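Local coordinates for protein condensin complex subunit 3 (Schizosaccharomyces pombe, PDB 5OQR) that serves as a regulatory subunit of condensin, a complex required for converting interphase chromatin into mitotic-like condensed chromosomes, at residues Gln79-Lys83 and Glu113-Leu118; Arg315-Glu319 and Leu329-Met333. One frame throughout, in Å; residues are numbered along the deposited sequence.

Contact 1 of 2, residues Gln79-Lys83 and Glu113-Leu118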
# COMPACT_ATOMS: atom_id res chain seq x y z
N GLN A 79 -33.21 -6.87 34.24
CA GLN A 79 -32.88 -5.70 35.06
C GLN A 79 -32.13 -6.12 36.32
O GLN A 79 -31.07 -5.53 36.60
CB GLN A 79 -34.15 -4.91 35.39
CG GLN A 79 -35.09 -4.68 34.20
CD GLN A 79 -35.05 -3.26 33.67
OE1 GLN A 79 -34.32 -2.41 34.17
NE2 GLN A 79 -35.85 -3.00 32.65
N PRO A 80 -32.59 -7.10 37.10
CA PRO A 80 -31.79 -7.52 38.26
C PRO A 80 -30.40 -8.02 37.89
O PRO A 80 -29.41 -7.64 38.53
CB PRO A 80 -32.64 -8.64 38.88
CG PRO A 80 -34.02 -8.40 38.38
CD PRO A 80 -33.86 -7.84 37.01
N ILE A 81 -30.29 -8.86 36.86
CA ILE A 81 -28.99 -9.42 36.49
C ILE A 81 -28.02 -8.30 36.11
O ILE A 81 -26.84 -8.34 36.47
CB ILE A 81 -29.16 -10.44 35.34
CG1 ILE A 81 -27.83 -11.15 35.07
CG2 ILE A 81 -29.65 -9.75 34.09
CD1 ILE A 81 -27.93 -12.25 34.02
N LEU A 82 -28.51 -7.29 35.40
CA LEU A 82 -27.64 -6.17 35.03
C LEU A 82 -27.27 -5.34 36.25
O LEU A 82 -26.12 -4.89 36.38
CB LEU A 82 -28.31 -5.30 33.97
CG LEU A 82 -28.45 -5.89 32.56
CD1 LEU A 82 -29.16 -4.91 31.65
CD2 LEU A 82 -27.10 -6.28 31.97
N LYS A 83 -28.22 -5.12 37.16
CA LYS A 83 -27.92 -4.37 38.37
C LYS A 83 -26.88 -5.10 39.22
O LYS A 83 -26.02 -4.46 39.84
CB LYS A 83 -29.19 -4.15 39.18
CG LYS A 83 -30.14 -3.13 38.56
CD LYS A 83 -31.13 -2.61 39.59
CE LYS A 83 -30.48 -1.64 40.56
NZ LYS A 83 -31.04 -1.76 41.93
N GLU A 113 -36.11 -2.63 25.91
CA GLU A 113 -36.78 -1.82 26.93
C GLU A 113 -36.05 -1.94 28.26
O GLU A 113 -36.11 -2.98 28.92
CB GLU A 113 -38.24 -2.24 27.07
CG GLU A 113 -39.17 -1.63 26.03
CD GLU A 113 -39.09 -0.11 26.00
OE1 GLU A 113 -38.86 0.49 27.07
OE2 GLU A 113 -39.26 0.47 24.91
N ILE A 114 -35.37 -0.86 28.65
CA ILE A 114 -34.62 -0.80 29.90
C ILE A 114 -35.08 0.44 30.66
O ILE A 114 -35.51 1.43 30.06
CB ILE A 114 -33.09 -0.76 29.64
CG1 ILE A 114 -32.49 -2.17 29.77
CG2 ILE A 114 -32.36 0.19 30.58
CD1 ILE A 114 -32.85 -3.11 28.63
N ASP A 115 -34.97 0.38 31.98
CA ASP A 115 -35.26 1.55 32.80
C ASP A 115 -34.17 2.60 32.61
O ASP A 115 -32.99 2.28 32.51
CB ASP A 115 -35.36 1.16 34.27
CG ASP A 115 -36.47 0.17 34.54
OD1 ASP A 115 -36.45 -0.49 35.60
OD2 ASP A 115 -37.37 0.05 33.67
N ASP A 116 -34.59 3.87 32.57
CA ASP A 116 -33.66 4.95 32.24
C ASP A 116 -32.49 4.99 33.22
O ASP A 116 -31.33 5.10 32.80
CB ASP A 116 -34.41 6.28 32.23
CG ASP A 116 -33.55 7.43 31.73
OD1 ASP A 116 -33.89 8.02 30.68
OD2 ASP A 116 -32.54 7.75 32.38
N ASP A 117 -32.77 4.90 34.52
CA ASP A 117 -31.68 4.91 35.50
C ASP A 117 -30.73 3.74 35.26
O ASP A 117 -29.51 3.88 35.45
CB ASP A 117 -32.25 4.87 36.91
CG ASP A 117 -32.70 6.24 37.39
OD1 ASP A 117 -32.73 6.46 38.62
OD2 ASP A 117 -33.01 7.09 36.54
N LEU A 118 -31.25 2.59 34.86
CA LEU A 118 -30.38 1.50 34.43
C LEU A 118 -29.64 1.88 33.15
O LEU A 118 -28.50 1.44 32.95
CB LEU A 118 -31.20 0.23 34.22
CG LEU A 118 -30.44 -1.04 33.81
CD1 LEU A 118 -29.46 -1.45 34.89
CD2 LEU A 118 -31.41 -2.17 33.50
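Gln79 and Ile114 lie opposite each other with CA atoms 7.3 Å apart, and Lys83 and Leu118 repeat the spacing at 7.5 Å, so the 79-83 turn of helix 78-86 runs beside the loop and first turn of helix 116-129. Leu118, in that first turn, carries much of the packing. Its CG stands anti to the backbone N (chi1 -178°), which directs both methyls at helix 78-86. CD2 comes to 4.0 Å from CD1 of Leu82, the two side chains crossing at about a right angle, while CD1 reaches the CB of Leu82 and the CG of Lys83, the latter at 4.1 Å. Lysine suits this border: its first methylenes pack against leucine and its charged end leads away. Leu82 is buried further by Ile104 and Leu122. Gln79 is long enough to lie between Leu118 and the loop, and its polar end comes close to the carboxylate of Asp115, the amide and carboxylate planes 31° apart. Asp115 occupies the N-cap position, though its side chain makes no capping bond. The contact lies where the second HEAT repeat passes into the third, within the helical solenoid. Its chemistry implies a shared hold: leucine packing inside, and a long polar side chain reaching to the loop at the more open side.

Contact 2 of 2, residues Arg315-Glu319 and Leu329-Met333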
# COMPACT_ATOMS: atom_id res chain seq x y z
N ARG A 315 -12.24 -2.92 -24.76
CA ARG A 315 -10.79 -2.93 -24.67
C ARG A 315 -10.32 -3.85 -23.55
O ARG A 315 -9.28 -4.51 -23.68
CB ARG A 315 -10.27 -1.50 -24.47
CG ARG A 315 -8.82 -1.41 -24.00
CD ARG A 315 -8.73 -1.33 -22.48
NE ARG A 315 -7.36 -1.12 -22.02
CZ ARG A 315 -6.88 0.02 -21.54
NH1 ARG A 315 -5.62 0.09 -21.16
NH2 ARG A 315 -7.65 1.10 -21.45
N THR A 316 -11.05 -3.89 -22.44
CA THR A 316 -10.67 -4.76 -21.33
C THR A 316 -10.99 -6.22 -21.65
O THR A 316 -10.18 -7.11 -21.36
CB THR A 316 -11.38 -4.33 -20.05
OG1 THR A 316 -11.16 -2.93 -19.82
CG2 THR A 316 -10.85 -5.11 -18.86
N PHE A 317 -12.17 -6.47 -22.22
CA PHE A 317 -12.51 -7.82 -22.66
C PHE A 317 -11.45 -8.37 -23.60
O PHE A 317 -11.00 -9.51 -23.46
CB PHE A 317 -13.89 -7.80 -23.33
CG PHE A 317 -14.24 -9.06 -24.06
CD1 PHE A 317 -14.92 -10.08 -23.42
CD2 PHE A 317 -13.90 -9.23 -25.39
CE1 PHE A 317 -15.24 -11.24 -24.09
CE2 PHE A 317 -14.22 -10.39 -26.07
CZ PHE A 317 -14.90 -11.39 -25.41
N ASN A 318 -11.04 -7.56 -24.58
CA ASN A 318 -9.97 -7.96 -25.48
C ASN A 318 -8.66 -8.17 -24.72
O ASN A 318 -7.89 -9.08 -25.04
CB ASN A 318 -9.80 -6.90 -26.58
CG ASN A 318 -8.74 -7.26 -27.59
OD1 ASN A 318 -8.90 -8.20 -28.37
ND2 ASN A 318 -7.65 -6.51 -27.59
N GLU A 319 -8.40 -7.34 -23.72
CA GLU A 319 -7.19 -7.48 -22.92
C GLU A 319 -7.19 -8.79 -22.14
O GLU A 319 -6.17 -9.48 -22.07
CB GLU A 319 -7.06 -6.29 -21.98
CG GLU A 319 -5.64 -5.87 -21.67
CD GLU A 319 -5.55 -4.44 -21.19
OE1 GLU A 319 -5.58 -4.22 -19.96
OE2 GLU A 319 -5.47 -3.53 -22.04
N LEU A 329 -13.08 -16.55 -27.89
CA LEU A 329 -13.71 -15.32 -27.43
C LEU A 329 -13.19 -14.11 -28.19
O LEU A 329 -13.92 -13.13 -28.37
CB LEU A 329 -13.49 -15.14 -25.93
CG LEU A 329 -14.35 -15.97 -24.98
CD1 LEU A 329 -15.82 -15.56 -25.07
CD2 LEU A 329 -14.21 -17.47 -25.24
N LEU A 330 -11.93 -14.15 -28.63
CA LEU A 330 -11.37 -13.03 -29.39
C LEU A 330 -12.00 -12.88 -30.76
O LEU A 330 -11.96 -11.79 -31.33
CB LEU A 330 -9.86 -13.21 -29.55
CG LEU A 330 -8.97 -12.75 -28.39
CD1 LEU A 330 -7.53 -13.10 -28.68
CD2 LEU A 330 -9.11 -11.26 -28.14
N ASP A 331 -12.59 -13.95 -31.31
CA ASP A 331 -13.25 -13.85 -32.60
C ASP A 331 -14.39 -12.84 -32.58
O ASP A 331 -14.86 -12.44 -33.64
CB ASP A 331 -13.78 -15.22 -33.03
CG ASP A 331 -12.67 -16.15 -33.52
OD1 ASP A 331 -11.67 -15.65 -34.07
OD2 ASP A 331 -12.81 -17.38 -33.35
N LYS A 332 -14.85 -12.43 -31.39
CA LYS A 332 -15.89 -11.42 -31.30
C LYS A 332 -15.34 -10.01 -31.47
O LYS A 332 -16.12 -9.09 -31.72
CB LYS A 332 -16.60 -11.54 -29.95
CG LYS A 332 -17.17 -12.91 -29.69
CD LYS A 332 -17.93 -12.96 -28.38
CE LYS A 332 -18.39 -14.37 -28.08
NZ LYS A 332 -19.41 -14.41 -27.00
N MET A 333 -14.03 -9.83 -31.35
CA MET A 333 -13.44 -8.53 -31.60
C MET A 333 -13.26 -8.31 -33.10
O MET A 333 -13.03 -9.26 -33.85
CB MET A 333 -12.10 -8.41 -30.89
CG MET A 333 -12.19 -8.41 -29.38
SD MET A 333 -13.00 -6.95 -28.70
CE MET A 333 -14.69 -7.53 -28.52
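Phe317 and Met333 form a Met-aromatic contact where one helix of this all-helical, HEAT-repeat solenoid meets the turn beside the next short, weakly bonded helix. Residues Leu330 to Met333 make a type I beta turn, closed by the bond from Met333 N to Leu330 O, and this sharp reversal brings the methionine back to helix 308-324. The Phe317 ring reaches out because its CG is anti to the backbone N (chi1 169°). The Met333 sulfur lies at the edge of the ring, SD being 5.4 Å from the centroid and 79° off the normal, and its CE methyl approaches CD2 obliquely at 3.6 Å. Methionine fits here because its flexible chain, bent at chi2 and chi3, can follow the ring. From the other segment, Leu329 sets its CB 4.0 Å from the ring's CZ, and Phe298 also meets the ring. With Phe317 replaced by an alanine, Met333 CE and Leu329 CB would probably lose their common packing partner and a gap would open between helix and turn. Asn318, the neighbouring residue, presents another surface: SD of Met333 rests 3.8 Å from its CB, and its OD1 sits against Met333 CG and Leu330 CD2, the Asn318 and Leu330 side chains crossing at about a right angle. The amide nitrogen is provided for in this apolar company, since ND2 is hydrogen-bonded to Ser372 OG, which ties Asn318 to helix 356-372. The backbone joins in as well: Leu329 O, which accepts a bond from Lys332 N at 3.2 Å, also sits near the plane of the Phe317 ring at its edge, 3.6 Å from CZ.

The contacts lie far apart in one elongated solenoid, with centres about 65 Å apart, nearest atoms about 51 Å apart, and no element in common; along the chain, contact 1 closes before contact 2 opens. Both join a helix turn to a neighbouring bend, the loop entering a helix in contact 1 and the turn beside a short one in contact 2, and bury nearly equal surface. Contact 1, farther from the centre of the chain, lies nearer the surface: leucines form its inner side, with glutamine, lysine and acidic residues toward solvent. Contact 2 sits mostly inside the fold, built from an aromatic ring, a thioether and leucines, with one amide whose nitrogen is bonded to helix 356-372. Neither contact is touched by another protein chain of the assembly.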